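Local coordinates for protein tubulin-binding cofactor A (Leishmania major, PDB 4CQI) that probably acts as a tubulin-folding chaperone, helping to capture and stabilise beta-tubulin in a quasi-native conformation early in the folding pathway, at residues V81-S84 with V85-M89; K40-E43 with F44-E48; V73-E76 with A77-M80; V32-L35 with K36-I39. All coordinates share one frame; numbering follows the deposited sequence.

Interaction 1: residues V81-S84 with V85-M89; sequences VPHS and VNRIM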
ATOM      1  N   VAL A  81      -5.108  -6.954   4.450  1.00 13.37           N
ATOM      2  CA  VAL A  81      -4.738  -7.016   3.042  1.00 13.74           C
ATOM      3  C   VAL A  81      -5.720  -6.212   2.152  1.00 13.36           C
ATOM      4  O   VAL A  81      -5.298  -5.254   1.494  1.00 13.16           O
ATOM      5  CB  VAL A  81      -4.466  -8.469   2.571  1.00 13.92           C
ATOM      6  CG1 VAL A  81      -4.207  -8.513   1.092  1.00 14.49           C
ATOM      7  CG2 VAL A  81      -3.273  -9.026   3.333  1.00 14.64           C
ATOM      8  N   PRO A  82      -7.019  -6.541   2.163  1.00 13.00           N
ATOM      9  CA  PRO A  82      -7.884  -5.662   1.378  1.00 13.60           C
ATOM     10  C   PRO A  82      -7.893  -4.217   1.844  1.00 13.78           C
ATOM     11  O   PRO A  82      -7.962  -3.311   1.001  1.00 13.19           O
ATOM     12  CB  PRO A  82      -9.273  -6.284   1.517  1.00 13.85           C
ATOM     13  CG  PRO A  82      -9.183  -7.242   2.648  1.00 13.46           C
ATOM     14  CD  PRO A  82      -7.755  -7.729   2.650  1.00 13.01           C
ATOM     15  N   HIS A  83      -7.763  -3.968   3.143  1.00 14.26           N
ATOM     16  CA  HIS A  83      -7.671  -2.586   3.562  1.00 15.23           C
ATOM     17  C   HIS A  83      -6.513  -1.892   2.883  1.00 14.49           C
ATOM     18  O   HIS A  83      -6.656  -0.771   2.404  1.00 14.86           O
ATOM     19  CB  HIS A  83      -7.517  -2.461   5.048  1.00 18.20           C
ATOM     20  CG  HIS A  83      -7.448  -1.035   5.486  1.00 21.99           C
ATOM     21  ND1 HIS A  83      -8.288  -0.063   4.940  1.00 25.97           N
ATOM     22  CD2 HIS A  83      -6.550  -0.370   6.317  1.00 23.86           C
ATOM     23  CE1 HIS A  83      -7.971   1.132   5.486  1.00 27.11           C
ATOM     24  NE2 HIS A  83      -6.911   0.935   6.340  1.00 27.11           N
ATOM     25  N   SER A  84      -5.362  -2.548   2.833  1.00 14.21           N
ATOM     26  CA  SER A  84      -4.161  -1.947   2.208  1.00 13.48           C
ATOM     27  C   SER A  84      -4.349  -1.765   0.703  1.00 12.81           C
ATOM     28  O   SER A  84      -3.997  -0.725   0.099  1.00 12.82           O
ATOM     29  CB  SER A  84      -2.909  -2.788   2.523  1.00 13.75           C
ATOM     30  OG  SER A  84      -2.707  -2.928   3.951  1.00 13.38           O
ATOM     31  N   VAL A  85      -4.949  -2.760   0.073  1.00 12.61           N
ATOM     32  CA  VAL A  85      -5.325  -2.662  -1.321  1.00 12.39           C
ATOM     33  C   VAL A  85      -6.212  -1.437  -1.559  1.00 11.66           C
ATOM     34  O   VAL A  85      -6.003  -0.697  -2.532  1.00 12.21           O
ATOM     35  CB  VAL A  85      -6.086  -3.924  -1.788  1.00 12.44           C
ATOM     36  CG1 VAL A  85      -6.776  -3.661  -3.130  1.00 13.31           C
ATOM     37  CG2 VAL A  85      -5.149  -5.128  -1.889  1.00 13.19           C
ATOM     38  N   ASN A  86      -7.212  -1.233  -0.708  1.00 12.08           N
ATOM     39  CA  ASN A  86      -8.168  -0.103  -0.887  1.00 11.93           C
ATOM     40  C   ASN A  86      -7.442   1.252  -0.816  1.00 12.96           C
ATOM     41  O   ASN A  86      -7.750   2.168  -1.600  1.00 12.63           O
ATOM     42  CB  ASN A  86      -9.318  -0.191   0.117  1.00 11.63           C
ATOM     43  CG  ASN A  86     -10.143  -1.451  -0.058  1.00 12.41           C
ATOM     44  OD1 ASN A  86     -10.126  -2.053  -1.149  1.00 11.71           O
ATOM     45  ND2 ASN A  86     -10.848  -1.901   1.039  1.00 11.29           N
ATOM     46  N   ARG A  87      -6.462   1.348   0.083  1.00 13.69           N
ATOM     47  CA  ARG A  87      -5.642   2.546   0.197  1.00 14.87           C
ATOM     48  C   ARG A  87      -4.778   2.783  -1.016  1.00 13.30           C
ATOM     49  O   ARG A  87      -4.628   3.932  -1.450  1.00 13.96           O
ATOM     50  CB  ARG A  87      -4.788   2.558   1.487  1.00 17.29           C
ATOM     51  CG  ARG A  87      -5.573   2.586   2.797  1.00 21.42           C
ATOM     52  CD  ARG A  87      -4.657   2.298   3.984  1.00 25.04           C
ATOM     53  NE  ARG A  87      -3.654   3.365   4.179  1.00 28.35           N
ATOM     54  CZ  ARG A  87      -2.338   3.229   4.074  1.00 30.75           C
ATOM     55  NH1 ARG A  87      -1.763   2.049   3.793  1.00 26.85           N
ATOM     56  NH2 ARG A  87      -1.581   4.300   4.295  1.00 36.93           N
ATOM     57  N   ILE A  88      -4.202   1.732  -1.603  1.00 13.10           N
ATOM     58  CA  ILE A  88      -3.441   1.883  -2.836  1.00 12.50           C
ATOM     59  C   ILE A  88      -4.342   2.411  -3.907  1.00 13.58           C
ATOM     60  O   ILE A  88      -4.020   3.396  -4.581  1.00 12.75           O
ATOM     61  CB  ILE A  88      -2.813   0.569  -3.344  1.00 12.75           C
ATOM     62  CG1 ILE A  88      -1.691   0.109  -2.396  1.00 12.63           C
ATOM     63  CG2 ILE A  88      -2.250   0.755  -4.755  1.00 12.65           C
ATOM     64  CD1 ILE A  88      -1.300  -1.374  -2.589  1.00 13.42           C
ATOM     65  N   MET A  89      -5.508   1.766  -4.082  1.00 14.25           N
ATOM     66  CA  MET A  89      -6.409   2.210  -5.134  1.00 14.27           C
ATOM     67  C   MET A  89      -6.898   3.641  -4.957  1.00 12.92           C
ATOM     68  O   MET A  89      -7.009   4.350  -5.948  1.00 13.46           O
ATOM     69  CB  MET A  89      -7.565   1.227  -5.297  1.00 16.47           C
ATOM     70  CG  MET A  89      -7.154  -0.163  -5.717  1.00 17.65           C
ATOM     71  SD  MET A  89      -6.490  -0.263  -7.393  1.00 23.19           S
ATOM     72  CE  MET A  89      -4.821   0.194  -7.224  1.00 22.25           C
TER

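Interaction 2: residues K40-E43 with F44-E48; sequences KDLE and FAKRE. With SO4 (sulfate ion), chain B.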
ATOM      1  N   LYS A  40       4.278  -0.146  -0.323  1.00 15.58           N
ATOM      2  CA  LYS A  40       5.156  -0.827   0.608  1.00 17.18           C
ATOM      3  C   LYS A  40       4.333  -1.382   1.783  1.00 16.01           C
ATOM      4  O   LYS A  40       4.546  -2.531   2.212  1.00 14.26           O
ATOM      5  CB  LYS A  40       6.269   0.112   1.098  1.00 19.93           C
ATOM      6  CG  LYS A  40       7.168   0.688   0.000  1.00 26.14           C
ATOM      7  CD  LYS A  40       7.919  -0.382  -0.769  1.00 31.49           C
ATOM      8  CE  LYS A  40       9.171   0.203  -1.442  1.00 35.89           C
ATOM      9  NZ  LYS A  40       9.831  -0.761  -2.383  1.00 41.86           N
ATOM     10  N   ASP A  41       3.353  -0.609   2.243  1.00 15.99           N
ATOM     11  CA  ASP A  41       2.431  -1.094   3.303  1.00 15.50           C
ATOM     12  C   ASP A  41       1.801  -2.429   2.951  1.00 15.30           C
ATOM     13  O   ASP A  41       1.701  -3.321   3.804  1.00 12.81           O
ATOM     14  CB  ASP A  41       1.331  -0.058   3.671  1.00 15.64           C
ATOM     15  CG  ASP A  41       1.869   1.177   4.416  1.00 17.33           C
ATOM     16  OD1 ASP A  41       2.999   1.111   4.947  1.00 18.76           O
ATOM     17  OD2 ASP A  41       1.169   2.221   4.429  1.00 17.22           O
ATOM     18  N   LEU A  42       1.312  -2.566   1.723  1.00 13.42           N
ATOM     19  CA  LEU A  42       0.664  -3.814   1.351  1.00 13.51           C
ATOM     20  C   LEU A  42       1.702  -4.946   1.346  1.00 13.62           C
ATOM     21  O   LEU A  42       1.423  -6.057   1.793  1.00 12.66           O
ATOM     22  CB  LEU A  42      -0.000  -3.686  -0.014  1.00 13.39           C
ATOM     23  CG  LEU A  42      -0.571  -4.953  -0.602  1.00 14.04           C
ATOM     24  CD1 LEU A  42      -1.661  -5.577   0.300  1.00 12.31           C
ATOM     25  CD2 LEU A  42      -1.054  -4.677  -2.031  1.00 14.79           C
ATOM     26  N   GLU A  43       2.895  -4.677   0.815  1.00 14.16           N
ATOM     27  CA  GLU A  43       3.936  -5.723   0.745  1.00 15.29           C
ATOM     28  C   GLU A  43       4.255  -6.237   2.136  1.00 14.24           C
ATOM     29  O   GLU A  43       4.300  -7.461   2.369  1.00 12.79           O
ATOM     30  CB  GLU A  43       5.232  -5.216   0.084  1.00 18.20           C
ATOM     31  CG  GLU A  43       5.042  -4.730  -1.353  1.00 22.67           C
ATOM     32  CD  GLU A  43       6.269  -4.037  -1.990  1.00 26.89           C
ATOM     33  OE1 GLU A  43       7.234  -3.666  -1.262  1.00 29.79           O
ATOM     34  OE2 GLU A  43       6.247  -3.840  -3.239  1.00 26.54           O
ATOM     35  N   PHE A  44       4.435  -5.312   3.073  1.00 13.32           N
ATOM     36  CA  PHE A  44       4.762  -5.745   4.452  1.00 13.83           C
ATOM     37  C   PHE A  44       3.564  -6.459   5.086  1.00 13.69           C
ATOM     38  O   PHE A  44       3.765  -7.454   5.800  1.00 14.12           O
ATOM     39  CB  PHE A  44       5.220  -4.585   5.313  1.00 14.26           C
ATOM     40  CG  PHE A  44       6.569  -4.045   4.959  1.00 15.77           C
ATOM     41  CD1 PHE A  44       7.715  -4.821   5.095  1.00 16.61           C
ATOM     42  CD2 PHE A  44       6.712  -2.743   4.526  1.00 17.51           C
ATOM     43  CE1 PHE A  44       8.951  -4.284   4.812  1.00 17.81           C
ATOM     44  CE2 PHE A  44       7.956  -2.209   4.210  1.00 18.42           C
ATOM     45  CZ  PHE A  44       9.080  -2.983   4.338  1.00 18.06           C
ATOM     46  N   ALA A  45       2.334  -5.979   4.828  1.00 14.11           N
ATOM     47  CA  ALA A  45       1.105  -6.601   5.350  1.00 14.13           C
ATOM     48  C   ALA A  45       0.908  -8.056   4.881  1.00 13.84           C
ATOM     49  O   ALA A  45       0.553  -8.949   5.675  1.00 12.65           O
ATOM     50  CB  ALA A  45      -0.133  -5.749   5.006  1.00 14.23           C
ATOM     51  N   LYS A  46       1.173  -8.303   3.604  1.00 13.30           N
ATOM     52  CA  LYS A  46       1.154  -9.648   3.050  1.00 13.79           C
ATOM     53  C   LYS A  46       2.221 -10.584   3.670  1.00 13.84           C
ATOM     54  O   LYS A  46       1.897 -11.734   3.984  1.00 14.34           O
ATOM     55  CB  LYS A  46       1.330  -9.619   1.518  1.00 14.72           C
ATOM     56  CG  LYS A  46       0.111  -9.029   0.817  1.00 16.77           C
ATOM     57  CD  LYS A  46       0.211  -8.919  -0.693  1.00 20.78           C
ATOM     58  CE  LYS A  46       0.123 -10.263  -1.382  1.00 24.17           C
ATOM     59  NZ  LYS A  46       0.127 -10.046  -2.874  1.00 28.12           N
ATOM     60  N   ARG A  47       3.446 -10.100   3.841  1.00 13.62           N
ATOM     61  CA  ARG A  47       4.508 -10.872   4.505  1.00 14.17           C
ATOM     62  C   ARG A  47       4.081 -11.208   5.926  1.00 15.61           C
ATOM     63  O   ARG A  47       4.283 -12.351   6.417  1.00 13.10           O
ATOM     64  CB  ARG A  47       5.837 -10.074   4.506  1.00 15.30           C
ATOM     65  CG  ARG A  47       6.434 -10.000   3.108  1.00 16.89           C
ATOM     66  CD  ARG A  47       7.703  -9.181   3.026  1.00 19.19           C
ATOM     67  NE  ARG A  47       8.714  -9.724   3.935  1.00 20.54           N
ATOM     68  CZ  ARG A  47       9.710  -9.023   4.472  1.00 23.35           C
ATOM     69  NH1 ARG A  47       9.922  -7.765   4.125  1.00 21.99           N
ATOM     70  NH2 ARG A  47      10.524  -9.613   5.347  1.00 26.07           N
ATOM     71  N   GLU A  48       3.449 -10.223   6.585  1.00 14.30           N
ATOM     72  CA  GLU A  48       3.020 -10.414   7.988  1.00 14.89           C
ATOM     73  C   GLU A  48       1.883 -11.411   8.138  1.00 15.56           C
ATOM     74  O   GLU A  48       1.880 -12.158   9.121  1.00 14.83           O
ATOM     75  CB  GLU A  48       2.727  -9.035   8.641  1.00 15.41           C
ATOM     76  CG  GLU A  48       2.429  -9.098  10.134  1.00 16.63           C
ATOM     77  CD  GLU A  48       3.565  -9.671  10.959  1.00 16.95           C
ATOM     78  OE1 GLU A  48       4.756  -9.751  10.522  1.00 16.80           O
ATOM     79  OE2 GLU A  48       3.234 -10.041  12.100  1.00 18.26           O
TER
HETATM   80  S   SO4 B1126       9.691 -13.326   5.652  1.00 31.91           S
HETATM   81  O1  SO4 B1126       8.884 -13.930   6.745  1.00 33.81           O
HETATM   82  O2  SO4 B1126      10.359 -14.340   4.804  1.00 37.40           O
HETATM   83  O3  SO4 B1126      10.724 -12.472   6.298  1.00 29.34           O
HETATM   84  O4  SO4 B1126       8.835 -12.524   4.753  1.00 34.35           O

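Interaction 3: residues V73-E76 with A77-M80; sequences VVDE and AQMM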
ATOM      1  N   VAL A  73      -5.946 -12.259  15.765  1.00 19.65           N
ATOM      2  CA  VAL A  73      -4.913 -11.446  15.090  1.00 18.47           C
ATOM      3  C   VAL A  73      -4.701 -11.896  13.629  1.00 18.33           C
ATOM      4  O   VAL A  73      -4.533 -11.039  12.760  1.00 16.99           O
ATOM      5  CB  VAL A  73      -3.598 -11.499  15.867  1.00 20.35           C
ATOM      6  CG1 VAL A  73      -2.429 -10.884  15.103  1.00 19.10           C
ATOM      7  CG2 VAL A  73      -3.756 -10.857  17.240  1.00 21.36           C
ATOM      8  N   VAL A  74      -4.718 -13.209  13.380  1.00 17.20           N
ATOM      9  CA  VAL A  74      -4.584 -13.762  12.023  1.00 18.35           C
ATOM     10  C   VAL A  74      -5.750 -13.294  11.156  1.00 17.67           C
ATOM     11  O   VAL A  74      -5.556 -12.857   9.998  1.00 18.43           O
ATOM     12  CB  VAL A  74      -4.492 -15.306  12.032  1.00 17.18           C
ATOM     13  CG1 VAL A  74      -4.670 -15.882  10.638  1.00 18.48           C
ATOM     14  CG2 VAL A  74      -3.154 -15.749  12.651  1.00 17.87           C
ATOM     15  N   ASP A  75      -6.957 -13.338  11.718  1.00 16.35           N
ATOM     16  CA  ASP A  75      -8.132 -12.921  10.961  1.00 17.22           C
ATOM     17  C   ASP A  75      -8.029 -11.439  10.602  1.00 16.65           C
ATOM     18  O   ASP A  75      -8.299 -11.015   9.456  1.00 14.15           O
ATOM     19  CB  ASP A  75      -9.408 -13.238  11.740  1.00 18.52           C
ATOM     20  CG  ASP A  75     -10.671 -13.063  10.883  1.00 21.69           C
ATOM     21  OD1 ASP A  75     -10.698 -13.525   9.710  1.00 18.65           O
ATOM     22  OD2 ASP A  75     -11.616 -12.401  11.345  1.00 22.60           O
ATOM     23  N   GLU A  76      -7.619 -10.633  11.576  1.00 15.71           N
ATOM     24  CA  GLU A  76      -7.365  -9.220  11.307  1.00 16.87           C
ATOM     25  C   GLU A  76      -6.236  -8.955  10.320  1.00 17.22           C
ATOM     26  O   GLU A  76      -6.356  -8.034   9.530  1.00 19.73           O
ATOM     27  CB  GLU A  76      -7.165  -8.460  12.636  1.00 17.49           C
ATOM     28  CG  GLU A  76      -8.399  -8.509  13.582  1.00 17.93           C
ATOM     29  CD  GLU A  76      -9.657  -7.894  13.002  1.00 19.35           C
ATOM     30  OE1 GLU A  76      -9.549  -6.963  12.183  1.00 19.74           O
ATOM     31  OE2 GLU A  76     -10.778  -8.331  13.357  1.00 20.01           O
ATOM     32  N   ALA A  77      -5.139  -9.722  10.380  1.00 16.49           N
ATOM     33  CA  ALA A  77      -4.067  -9.621   9.414  1.00 16.37           C
ATOM     34  C   ALA A  77      -4.573  -9.848   7.974  1.00 16.68           C
ATOM     35  O   ALA A  77      -4.206  -9.106   7.027  1.00 14.17           O
ATOM     36  CB  ALA A  77      -2.967 -10.579   9.742  1.00 17.16           C
ATOM     37  N   GLN A  78      -5.476 -10.808   7.829  1.00 15.89           N
ATOM     38  CA  GLN A  78      -6.006 -11.131   6.524  1.00 16.46           C
ATOM     39  C   GLN A  78      -6.886 -10.032   6.045  1.00 16.89           C
ATOM     40  O   GLN A  78      -6.901  -9.744   4.872  1.00 16.56           O
ATOM     41  CB  GLN A  78      -6.703 -12.471   6.566  1.00 18.53           C
ATOM     42  CG  GLN A  78      -5.650 -13.562   6.742  1.00 20.30           C
ATOM     43  CD  GLN A  78      -6.201 -14.943   6.750  1.00 23.65           C
ATOM     44  OE1 GLN A  78      -5.907 -15.761   5.845  1.00 27.86           O
ATOM     45  NE2 GLN A  78      -7.077 -15.197   7.701  1.00 20.90           N
ATOM     46  N   MET A  79      -7.628  -9.393   6.939  1.00 14.83           N
ATOM     47  CA  MET A  79      -8.495  -8.286   6.511  1.00 16.22           C
ATOM     48  C   MET A  79      -7.721  -6.995   6.248  1.00 15.95           C
ATOM     49  O   MET A  79      -8.193  -6.085   5.530  1.00 14.36           O
ATOM     50  CB  MET A  79      -9.496  -7.998   7.615  1.00 17.41           C
ATOM     51  CG  MET A  79     -10.255  -9.229   7.890  1.00 21.03           C
ATOM     52  SD  MET A  79     -11.475  -9.119   6.667  1.00 24.13           S
ATOM     53  CE  MET A  79     -12.620  -8.664   7.959  1.00 18.41           C
ATOM     54  N   MET A  80      -6.535  -6.905   6.833  1.00 15.30           N
ATOM     55  CA  MET A  80      -5.670  -5.762   6.536  1.00 15.53           C
ATOM     56  C   MET A  80      -5.091  -5.795   5.106  1.00 14.03           C
ATOM     57  O   MET A  80      -4.657  -4.753   4.601  1.00 13.99           O
ATOM     58  CB  MET A  80      -4.573  -5.600   7.598  1.00 17.50           C
ATOM     59  CG  MET A  80      -5.123  -4.909   8.860  1.00 18.77           C
ATOM     60  SD  MET A  80      -5.639  -3.177   8.650  1.00 25.42           S
ATOM     61  CE  MET A  80      -4.256  -2.802   7.621  1.00 22.03           C
TER

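Interaction 4: residues V32-L35 with K36-I39; sequences VSAL and KRTI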
ATOM      1  N   VAL A  32       2.989  11.178  -5.191  1.00 14.86           N
ATOM      2  CA  VAL A  32       3.772  10.024  -5.636  1.00 15.84           C
ATOM      3  C   VAL A  32       4.384   9.343  -4.420  1.00 16.28           C
ATOM      4  O   VAL A  32       4.341   8.105  -4.318  1.00 16.78           O
ATOM      5  CB  VAL A  32       4.841  10.421  -6.686  1.00 15.39           C
ATOM      6  CG1 VAL A  32       5.856   9.289  -6.915  1.00 14.98           C
ATOM      7  CG2 VAL A  32       4.136  10.812  -7.986  1.00 14.71           C
ATOM      8  N   SER A  33       4.940  10.120  -3.499  1.00 16.25           N
ATOM      9  CA  SER A  33       5.543   9.554  -2.276  0.50 17.57           C
ATOM     10  C   SER A  33       4.492   8.850  -1.433  1.00 18.07           C
ATOM     11  O   SER A  33       4.723   7.730  -0.896  1.00 17.80           O
ATOM     12  CB  SER A  33       6.263  10.628  -1.452  0.50 18.41           C
ATOM     13  OG  SER A  33       6.696  10.111  -0.201  0.50 20.35           O
ATOM     14  N   ALA A  34       3.322   9.466  -1.306  1.00 17.79           N
ATOM     15  CA  ALA A  34       2.243   8.831  -0.560  1.00 17.38           C
ATOM     16  C   ALA A  34       1.842   7.467  -1.156  1.00 16.53           C
ATOM     17  O   ALA A  34       1.633   6.482  -0.404  1.00 16.49           O
ATOM     18  CB  ALA A  34       1.051   9.785  -0.488  1.00 18.14           C
ATOM     19  N   LEU A  35       1.728   7.397  -2.490  1.00 15.37           N
ATOM     20  CA  LEU A  35       1.334   6.191  -3.188  1.00 15.44           C
ATOM     21  C   LEU A  35       2.394   5.088  -2.972  1.00 16.38           C
ATOM     22  O   LEU A  35       2.062   3.928  -2.684  1.00 14.09           O
ATOM     23  CB  LEU A  35       1.120   6.429  -4.692  1.00 14.25           C
ATOM     24  CG  LEU A  35       0.897   5.174  -5.551  1.00 14.12           C
ATOM     25  CD1 LEU A  35      -0.209   4.220  -5.046  1.00 13.03           C
ATOM     26  CD2 LEU A  35       0.651   5.550  -7.006  1.00 13.74           C
ATOM     27  N   LYS A  36       3.655   5.472  -3.139  1.00 16.55           N
ATOM     28  CA  LYS A  36       4.748   4.549  -2.911  1.00 18.76           C
ATOM     29  C   LYS A  36       4.649   3.936  -1.504  1.00 17.63           C
ATOM     30  O   LYS A  36       4.813   2.720  -1.354  1.00 17.17           O
ATOM     31  CB  LYS A  36       6.096   5.292  -3.089  1.00 22.75           C
ATOM     32  CG  LYS A  36       7.316   4.396  -2.940  1.00 28.08           C
ATOM     33  CD  LYS A  36       8.610   5.140  -3.312  1.00 33.19           C
ATOM     34  CE  LYS A  36       9.798   4.797  -2.397  1.00 40.55           C
ATOM     35  NZ  LYS A  36      10.153   3.349  -2.292  1.00 42.57           N
ATOM     36  N   ARG A  37       4.384   4.760  -0.493  1.00 16.70           N
ATOM     37  CA  ARG A  37       4.195   4.243   0.907  1.00 18.78           C
ATOM     38  C   ARG A  37       3.029   3.260   1.037  1.00 16.33           C
ATOM     39  O   ARG A  37       3.199   2.234   1.681  1.00 14.69           O
ATOM     40  CB  ARG A  37       4.091   5.374   1.931  0.50 20.00           C
ATOM     41  CG  ARG A  37       5.447   5.860   2.414  0.50 22.07           C
ATOM     42  CD  ARG A  37       5.311   6.853   3.537  0.50 23.70           C
ATOM     43  NE  ARG A  37       4.567   8.013   3.097  0.50 26.11           N
ATOM     44  CZ  ARG A  37       5.134   9.114   2.613  0.50 25.59           C
ATOM     45  NH1 ARG A  37       6.453   9.204   2.528  0.50 26.66           N
ATOM     46  NH2 ARG A  37       4.377  10.114   2.234  0.50 24.94           N
ATOM     47  N   THR A  38       1.881   3.516   0.404  1.00 15.39           N
ATOM     48  CA  THR A  38       0.773   2.560   0.449  1.00 14.85           C
ATOM     49  C   THR A  38       1.157   1.237  -0.212  1.00 14.50           C
ATOM     50  O   THR A  38       0.694   0.169   0.190  1.00 14.88           O
ATOM     51  CB  THR A  38      -0.534   3.090  -0.175  1.00 16.63           C
ATOM     52  OG1 THR A  38      -0.385   3.205  -1.607  1.00 16.86           O
ATOM     53  CG2 THR A  38      -0.928   4.465   0.413  1.00 17.45           C
ATOM     54  N   ILE A  39       1.998   1.280  -1.240  1.00 13.69           N
ATOM     55  CA  ILE A  39       2.380   0.032  -1.886  1.00 13.95           C
ATOM     56  C   ILE A  39       3.300  -0.802  -0.960  1.00 15.52           C
ATOM     57  O   ILE A  39       3.121  -2.011  -0.830  1.00 13.90           O
ATOM     58  CB  ILE A  39       2.996   0.287  -3.266  1.00 13.49           C
ATOM     59  CG1 ILE A  39       1.956   0.953  -4.153  1.00 13.13           C
ATOM     60  CG2 ILE A  39       3.485  -0.995  -3.924  1.00 14.56           C
ATOM     61  CD1 ILE A  39       2.531   1.550  -5.417  1.00 12.90           C
TER

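Interaction 1: residues V81-S84 with V85-M89
R87 passes over H83 one helical turn on, the methylene CD of the arginine lying over one face of the imidazole. CD stands 3.9 Å from the centroid of the H83 ring, 30° off the ring normal, which makes this a CH-pi contact. H83 reaches its partner because its CG is anti to the backbone N (chi1 -179°). R87 bends at chi3, its guanidinium is turned 42° from the ring plane, and the NH1 branch meets D41 OD2 of helix 23-62 in a salt bridge; arginine suits the place, its alkyl part serving the ring and its charged end the neighbouring helix.

N86 folds its amide back against the turn before, its CG 3.1 Å from P82 O. That carbonyl accepts from N86 N at 2.8 Å, whereas the side-chain amide lies against it without a hydrogen bond, the angle being poor. P82 has no N-H to give to the preceding turn, and the helix is kinked there. V85 CG2 rests 3.4 Å from V81 O. Chemically, the stretch is divided: the small S84 and the branched I88 meet L42 on the buried side, while H83 and R87 pair a ring with an aliphatic chain, and D41 probably steadies the arginine's charge.

Interaction 2: residues K40-E43 with F44-E48
F44 brings the CD2 corner of its ring to the carbonyl of K40, 3.2 Å from K40 O at an oblique angle. The same oxygen takes the backbone hydrogen bond of F44 N at 2.9 Å. A turn further along, R47 holds a sulfate, probably from the crystallisation liquor, at the edge of its guanidinium. R47 NE gives a nearly straight bond to sulfate O4 (2.9 Å, 170°), and R47 NH2 bonds sulfate O3 at 3.0 Å with a weak second bond to O4. The bend at chi3 (58°) turns the guanidinium out from the helix, while R47 CG packs 3.4 Å from E43 O. R51 adds another donor to the anion, so two long, charged side chains share it.

On another side, L42 CD1 meets K46 CG at 3.9 Å, an aliphatic contact in which the lysine supplies its methylenes and carries its amine away. E43 OE2 is hydrogen-bonded to a glycerol, probably also from the crystallisation liquor, which K40 NZ reaches weakly.

Both segments belong to helix 23-62, within its predicted coiled coil. The buried, branched L42 is turned to helix 67-100, where the small A45 touches S84; D41 lies on that side too, whereas F44 and R47 face outward.

Interaction 3: residues V73-E76 with A77-M80
Q78 runs alongside V74, both side chains leaving the helix in the same direction, with Q78 NE2 3.9 Å from V74 CG1. The glutamine CG is anti to its own carbonyl carbon (chi1 -70°) and the chain then runs extended, which carries its methylenes past the V74 carbonyl, with CG 3.3 Å from V74 O.

The polar business of the contact is done by the backbone. A77 N donates to V73 O at 2.8 Å, and Q78 N to V74 O at 3.0 Å. M79 N follows with D75 O, and M80 N reaches E76 O at 2.9 Å with a more bent angle of 138°. M80 N also has a weak bond to A77 O, so its donor is shared between two carbonyls. Further on, M80 O accepts a hydrogen bond from S84 OG, while P82 has no N-H for the carbonyl of Q78.

Side chains fill in around these carbonyls: A77 CB sits 3.4 Å from V73 O, M79 CG comes within 3.1 Å of D75 O, and M80 CG approaches E76 O. The flexible, unbranched methionines can bend at chi2 and chi3 on this exposed side, whereas compact V74 and A77 suit the side turned to E52 and L53 of helix 23-62. Chemically, regular backbone bonds hold this stretch together, the side chains adding carbon contacts, and the bent, shared donor of M80 is consistent with a slight loosening of the helix just before the kink at P82.

Interaction 4: residues V32-L35 with K36-I39
Within the predicted coiled coil of helix 23-62, this stretch carries a helical threonine bonded back to the carbonyl three residues earlier. T38 OG1 donates to L35 O at 2.8 Å, and I39 N donates to the same oxygen at 3.0 Å, so two donors grip one acceptor. With chi1 at 70°, the T38 hydroxyl stands between its backbone N and carbonyl carbon, directed at L35 O; it approaches at a C=O...OG1 angle of 125°, well off the line taken by I39 N. A threonine can thus be buried with its hydroxyl satisfied inside its own helix.

Beside it, the methyl ends of two branched residues meet, L35 CD1 lying 3.8 Å from I39 CD1. L35 CD1 also touches T38 OG1 at 3.6 Å. On the outer side, R37 lies back over the S33 carbonyl in one of two modelled positions; S33 too is modelled twice, and their side-chain contact is doubtful.

V32 packs on A115 and T118 of helix 109-125, and L35 on T118 and M119 of that helix as well as S91, V92 and L95 of helix 67-100. Through these two residues the buried side faces both other helices of the bundle, and T38 adds a contact with I88 of helix 67-100.

How the interactions relate
All four contacts are short stretches, two or so turns each, of two successive helices, interactions 4 and 2 adjoining on helix 23-62 and interactions 3 and 1 on helix 67-100. Interaction 1 is the hub across the interface. With interaction 2 it shares a salt bridge, R87 NH1 to D41 OD2 at 3.0 Å, and I88 CD1 packs 3.4 Å from L42 CD2. With interaction 4 it meets through I88 CG1, 3.5 Å from T38 OG1, so I88 touches both stretches of the first helix. Interaction 3 lies toward one end, its centre about 22 Å from that of interaction 4. The sulfate belongs to interaction 2 alone among these contacts.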